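Local coordinates for immunogenic protein MPT63/MPB63 (Mycobacterium tuberculosis, PDB 1LMI), which is a major secreted, immunogenic beta-sandwich protein of Mycobacterium tuberculosis whose molecular function is unknown, at residues A[62-65]-A[66-69]; A[119-123]-A[124-128]. All blocks are in the same frame, centred on the assembly; numbering follows the deposited sequence.

Contact 1 (A[62-65]-A[66-69])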
ATOM      1  N   THR A  62      -6.224   8.400  -8.857  1.00 16.02           N
ATOM      2  CA  THR A  62      -5.772   9.030  -7.646  1.00 15.78           C
ATOM      3  C   THR A  62      -5.540   7.927  -6.621  1.00 18.41           C
ATOM      4  O   THR A  62      -6.474   7.265  -6.157  1.00 20.17           O
ATOM      5  CB  THR A  62      -6.781  10.061  -7.123  1.00 21.87           C
ATOM      6  OG1 THR A  62      -7.120  10.944  -8.208  1.00 24.62           O
ATOM      7  CG2 THR A  62      -6.176  10.912  -6.020  1.00 21.13           C
ATOM      8  N   PRO A  63      -4.299   7.620  -6.271  1.00 15.53           N
ATOM      9  CA  PRO A  63      -4.043   6.394  -5.501  1.00 15.97           C
ATOM     10  C   PRO A  63      -4.593   6.525  -4.075  1.00 14.79           C
ATOM     11  O   PRO A  63      -4.455   7.564  -3.433  1.00 15.51           O
ATOM     12  CB  PRO A  63      -2.530   6.261  -5.527  1.00 17.51           C
ATOM     13  CG  PRO A  63      -2.013   7.633  -5.788  1.00 22.26           C
ATOM     14  CD  PRO A  63      -3.053   8.342  -6.612  1.00 21.44           C
ATOM     15  N   ALA A  64      -5.223   5.447  -3.627  1.00 16.19           N
ATOM     16  CA  ALA A  64      -5.901   5.500  -2.325  1.00 15.55           C
ATOM     17  C   ALA A  64      -4.935   4.997  -1.270  1.00 16.38           C
ATOM     18  O   ALA A  64      -5.092   3.904  -0.718  1.00 14.41           O
ATOM     19  CB  ALA A  64      -7.139   4.634  -2.395  1.00 17.77           C
ATOM     20  N   VAL A  65      -3.899   5.809  -1.048  1.00 15.56           N
ATOM     21  CA  VAL A  65      -2.783   5.333  -0.228  1.00 11.43           C
ATOM     22  C   VAL A  65      -3.186   5.002   1.191  1.00 11.86           C
ATOM     23  O   VAL A  65      -2.608   4.099   1.807  1.00 11.31           O
ATOM     24  CB  VAL A  65      -1.665   6.407  -0.216  1.00 13.07           C
ATOM     25  CG1 VAL A  65      -0.484   5.969   0.627  1.00 19.43           C
ATOM     26  CG2 VAL A  65      -1.232   6.750  -1.639  1.00 15.12           C
ATOM     27  N   SER A  66      -4.191   5.680   1.757  1.00 11.88           N
ATOM     28  CA  SER A  66      -4.678   5.399   3.081  1.00 11.20           C
ATOM     29  C   SER A  66      -5.289   4.005   3.210  1.00 11.21           C
ATOM     30  O   SER A  66      -5.526   3.548   4.335  1.00 12.82           O
ATOM     31  CB  SER A  66      -5.710   6.446   3.518  1.00 16.21           C
ATOM     32  OG  SER A  66      -6.784   6.518   2.588  1.00 19.90           O
ATOM     33  N   GLN A  67      -5.521   3.264   2.131  1.00  9.61           N
ATOM     34  CA  GLN A  67      -6.066   1.913   2.142  1.00  9.07           C
ATOM     35  C   GLN A  67      -5.019   0.862   2.486  1.00  8.70           C
ATOM     36  O   GLN A  67      -5.403  -0.286   2.712  1.00 10.19           O
ATOM     37  CB  GLN A  67      -6.716   1.552   0.783  1.00  9.45           C
ATOM     38  CG  GLN A  67      -7.953   2.377   0.455  1.00 13.35           C
ATOM     39  CD  GLN A  67      -8.656   1.846  -0.781  1.00 17.21           C
ATOM     40  OE1 GLN A  67      -8.131   1.015  -1.510  1.00 21.97           O
ATOM     41  NE2 GLN A  67      -9.882   2.334  -0.981  1.00 16.75           N
ATOM     42  N   PHE A  68      -3.734   1.246   2.541  1.00  9.56           N
ATOM     43  CA  PHE A  68      -2.687   0.254   2.792  1.00  8.81           C
ATOM     44  C   PHE A  68      -2.553  -0.122   4.262  1.00 10.74           C
ATOM     45  O   PHE A  68      -2.837   0.635   5.219  1.00 10.35           O
ATOM     46  CB  PHE A  68      -1.320   0.755   2.336  1.00 10.84           C
ATOM     47  CG  PHE A  68      -1.015   0.618   0.858  1.00 10.37           C
ATOM     48  CD1 PHE A  68      -0.985  -0.630   0.286  1.00 10.10           C
ATOM     49  CD2 PHE A  68      -0.741   1.727   0.095  1.00 13.37           C
ATOM     50  CE1 PHE A  68      -0.693  -0.759  -1.063  1.00 13.79           C
ATOM     51  CE2 PHE A  68      -0.457   1.611  -1.251  1.00 12.52           C
ATOM     52  CZ  PHE A  68      -0.439   0.363  -1.826  1.00 13.84           C
ATOM     53  N   ASN A  69      -2.088  -1.362   4.464  1.00  8.10           N
ATOM     54  CA  ASN A  69      -1.901  -1.992   5.748  1.00 11.02           C
ATOM     55  C   ASN A  69      -0.789  -3.050   5.627  1.00 11.85           C
ATOM     56  O   ASN A  69      -0.646  -3.645   4.539  1.00 10.07           O
ATOM     57  CB  ASN A  69      -3.152  -2.717   6.260  1.00 11.51           C
ATOM     58  CG  ASN A  69      -4.391  -1.845   6.351  1.00 11.39           C
ATOM     59  OD1 ASN A  69      -4.574  -1.248   7.416  1.00 11.54           O
ATOM     60  ND2 ASN A  69      -5.156  -1.738   5.263  1.00  9.79           N
TER
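A64 CB rests on the face of the Q67 carboxamide, almost directly over CD at 3.6 Å, and two successive main-chain bonds close the turn. The amide N of Q67 donates to A64 O at 3.0 Å, and the N of F68 donates to V65 O at 3.2 Å. Both bonds are fairly straight at the hydrogen, yet each donor stands well above the plane of its carbonyl, by 42° at A64; neither uses a carbonyl lone pair, as the tight turn probably imposes. With CG of Q67 anti to the carbonyl carbon (chi1 -66°) and the chain extended beyond, Q67 CB lies 3.2 Å from A64 O and the carboxamide is carried to the A64 methyl. The carboxamide thus meets A64 through carbon contact, with OE1 and NE2 at nearly equal range from the methyl. On the inner side the link between V65 and F68 is looser, with V65 CG1 4.3 Å from F68 CD2. The same ring carbon lies nearer V65 O, at 3.5 Å, in an oblique approach. Ahead of the turn, A64 is the centre of an inverse gamma turn, closed by a weak bond from V65 N to P63 O, which bends the loop into the 3-10 segment. S66 O accepts from R79 of strand 77-79. The loop after strand 46-56 leads through this turn into strand 68-71, which F68 opens: V65 and F68 pack on I105 of strand 100-109 in the opposing sheet, F68 also meets W26 of strand 22-33 edge-to-face, and Q67 and N69 pair through their backbones with strand 116-120.

Contact 2 (A[119-123]-A[124-128])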
ATOM      1  N   MET A 119      -4.456  -3.986   0.769  1.00  8.44           N
ATOM      2  CA  MET A 119      -5.226  -2.759   0.579  1.00  9.10           C
ATOM      3  C   MET A 119      -6.682  -3.080   0.944  1.00 11.13           C
ATOM      4  O   MET A 119      -7.239  -4.008   0.359  1.00 11.56           O
ATOM      5  CB  MET A 119      -5.196  -2.190  -0.852  1.00 13.81           C
ATOM      6  CG  MET A 119      -3.873  -1.574  -1.280  1.00 17.34           C
ATOM      7  SD  MET A 119      -3.977  -0.743  -2.924  1.00 20.05           S
ATOM      8  CE  MET A 119      -5.529  -1.490  -3.425  1.00 45.87           C
ATOM      9  N   ASN A 120      -7.266  -2.308   1.867  1.00 10.47           N
ATOM     10  CA  ASN A 120      -8.651  -2.473   2.303  1.00  9.90           C
ATOM     11  C   ASN A 120      -9.341  -1.113   2.254  1.00 10.93           C
ATOM     12  O   ASN A 120      -8.759  -0.128   2.686  1.00 12.67           O
ATOM     13  CB  ASN A 120      -8.632  -3.068   3.699  1.00 12.93           C
ATOM     14  CG  ASN A 120      -9.974  -3.321   4.392  1.00 13.20           C
ATOM     15  OD1 ASN A 120     -10.298  -4.487   4.703  1.00 17.77           O
ATOM     16  ND2 ASN A 120     -10.681  -2.248   4.654  1.00 14.11           N
ATOM     17  N   ASN A 121     -10.579  -1.133   1.712  1.00 11.15           N
ATOM     18  CA  ASN A 121     -11.242   0.143   1.457  1.00 12.76           C
ATOM     19  C   ASN A 121     -12.277   0.445   2.559  1.00 12.08           C
ATOM     20  O   ASN A 121     -13.099   1.316   2.246  1.00 16.33           O
ATOM     21  CB  ASN A 121     -11.947   0.168   0.091  1.00 13.86           C
ATOM     22  CG  ASN A 121     -13.025  -0.903   0.014  1.00 10.93           C
ATOM     23  OD1 ASN A 121     -13.350  -1.657   0.914  1.00 12.18           O
ATOM     24  ND2 ASN A 121     -13.626  -0.956  -1.203  1.00 19.40           N
ATOM     25  N   GLY A 122     -12.223  -0.184   3.703  1.00 14.23           N
ATOM     26  CA  GLY A 122     -13.209   0.027   4.789  1.00 13.21           C
ATOM     27  C   GLY A 122     -14.376  -0.934   4.669  1.00 20.30           C
ATOM     28  O   GLY A 122     -15.045  -1.192   5.675  1.00 22.94           O
ATOM     29  N   MET A 123     -14.577  -1.444   3.455  1.00 19.75           N
ATOM     30  CA  MET A 123     -15.665  -2.392   3.195  1.00 21.15           C
ATOM     31  C   MET A 123     -15.111  -3.809   3.110  1.00 23.07           C
ATOM     32  O   MET A 123     -15.722  -4.758   3.602  1.00 23.62           O
ATOM     33  CB  MET A 123     -16.432  -1.980   1.939  1.00 24.19           C
ATOM     34  CG  MET A 123     -16.838  -0.514   1.893  1.00 32.22           C
ATOM     35  SD  MET A 123     -18.278  -0.170   2.929  1.00 35.15           S
ATOM     36  CE  MET A 123     -19.550  -1.105   2.075  1.00 47.90           C
ATOM     37  N   GLU A 124     -13.937  -3.990   2.494  1.00 15.98           N
ATOM     38  CA  GLU A 124     -13.381  -5.320   2.362  1.00 15.90           C
ATOM     39  C   GLU A 124     -11.911  -5.245   1.930  1.00 12.08           C
ATOM     40  O   GLU A 124     -11.490  -4.161   1.557  1.00 14.18           O
ATOM     41  CB  GLU A 124     -14.120  -6.117   1.279  1.00 13.55           C
ATOM     42  CG  GLU A 124     -13.958  -5.533  -0.114  1.00 15.88           C
ATOM     43  CD  GLU A 124     -14.963  -6.091  -1.111  1.00 18.57           C
ATOM     44  OE1 GLU A 124     -15.130  -7.324  -1.157  1.00 19.33           O
ATOM     45  OE2 GLU A 124     -15.562  -5.249  -1.836  1.00 21.43           O
ATOM     46  N   ASP A 125     -11.203  -6.356   1.982  1.00 12.63           N
ATOM     47  CA  ASP A 125      -9.851  -6.486   1.448  1.00 11.51           C
ATOM     48  C   ASP A 125      -9.951  -6.553  -0.091  1.00 15.02           C
ATOM     49  O   ASP A 125     -10.763  -7.323  -0.637  1.00 15.64           O
ATOM     50  CB  ASP A 125      -9.115  -7.719   1.916  1.00 13.07           C
ATOM     51  CG  ASP A 125      -8.631  -7.662   3.352  1.00 15.48           C
ATOM     52  OD1 ASP A 125      -8.630  -6.563   3.936  1.00 14.40           O
ATOM     53  OD2 ASP A 125      -8.299  -8.747   3.890  1.00 16.23           O
ATOM     54  N   LEU A 126      -9.168  -5.751  -0.780  1.00 11.93           N
ATOM     55  CA  LEU A 126      -9.174  -5.699  -2.241  1.00  9.91           C
ATOM     56  C   LEU A 126      -7.964  -6.410  -2.834  1.00 10.88           C
ATOM     57  O   LEU A 126      -8.124  -7.241  -3.737  1.00 15.38           O
ATOM     58  CB  LEU A 126      -9.182  -4.237  -2.717  1.00 13.68           C
ATOM     59  CG  LEU A 126     -10.460  -3.452  -2.404  1.00 17.86           C
ATOM     60  CD1 LEU A 126     -10.301  -2.024  -2.881  1.00 12.29           C
ATOM     61  CD2 LEU A 126     -11.706  -4.099  -3.006  1.00 15.04           C
ATOM     62  N   LEU A 127      -6.782  -6.086  -2.339  1.00  9.80           N
ATOM     63  CA  LEU A 127      -5.517  -6.599  -2.892  1.00  9.44           C
ATOM     64  C   LEU A 127      -4.591  -7.003  -1.747  1.00 10.71           C
ATOM     65  O   LEU A 127      -4.485  -6.259  -0.757  1.00 12.35           O
ATOM     66  CB  LEU A 127      -4.798  -5.565  -3.736  1.00  9.18           C
ATOM     67  CG  LEU A 127      -5.491  -4.970  -4.950  1.00  8.86           C
ATOM     68  CD1 LEU A 127      -4.693  -3.830  -5.578  1.00 13.47           C
ATOM     69  CD2 LEU A 127      -5.687  -6.070  -5.983  1.00 17.57           C
ATOM     70  N   ILE A 128      -3.942  -8.158  -1.891  1.00 10.55           N
ATOM     71  CA  ILE A 128      -3.040  -8.648  -0.856  1.00  7.46           C
ATOM     72  C   ILE A 128      -1.746  -9.137  -1.491  1.00 11.69           C
ATOM     73  O   ILE A 128      -1.853  -9.893  -2.465  1.00 11.03           O
ATOM     74  CB  ILE A 128      -3.724  -9.798  -0.088  1.00 11.38           C
ATOM     75  CG1 ILE A 128      -5.038  -9.324   0.554  1.00 14.23           C
ATOM     76  CG2 ILE A 128      -2.721 -10.362   0.905  1.00 14.59           C
ATOM     77  CD1 ILE A 128      -5.786 -10.458   1.226  1.00 24.36           C
TER
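M119 and L127 form an antiparallel hydrogen-bonded pair near the loop end of the hairpin of strands 116-120 and 125-130, whose register slips by one at a classic beta bulge, where L126 and L127 both face M119. M119 N donates to L127 O at 2.7 Å, while M119 O takes L126 N at 2.8 Å and, weakly, L127 N at 3.4 Å. Nearer the tip, N121 N donates to E124 O at 3.2 Å. The loop is closed by N121, whose OD1 accepts M123 N at 2.8 Å, making an Asx turn, and E124 N at 2.9 Å. These two donors use the oxygen differently: E124 N lies nearly in line with the side-chain C=O, whereas M123 N stands 39° above the carboxamide plane. A chi1 of 61° tucks the N121 carboxamide back over its own main chain, within range of both amides. L126 crosses this side chain at about a right angle, its CD1 3.9 Å from N121 ND2. On the face of M119 the side chains of M119 and L127 run side by side, and the bend at chi3 of M119 brings CE tightly against L127 CD1 at 3.3 Å. The other face carries N120 and D125, and D125 OD1 forms a salt bridge to R71 of strand 68-71. Chemically, the hairpin has an apolar face, where M119 and L127 close on W26 and M15 of the facing sheet, a polar face on which D125 pairs with R71, and a tip where one asparagine oxygen, gripped by two amides, probably fixes the loop.

How the contacts relate
Both contacts are local turns feeding the same sheet, in which strands 68-71 and 116-120 are neighbours, and their centres lie about 10 Å apart. Each combines buried apolar residues with more accessible polar ones. Contact 1 is nearer the middle of the chain, and its hydrogen bonds across the turn are all between main-chain atoms, whereas contact 2 adds a side-chain acceptor at its tip and includes exposed loop residues. They meet directly: Q67 O and N120 N, 2.9 Å apart, probably share a hydrogen bond, and Q67 NE2 packs on N121 CB. On the apolar face F68 CE1 packs on M119 CG at 3.3 Å, joining their apolar sides within the sandwich interior.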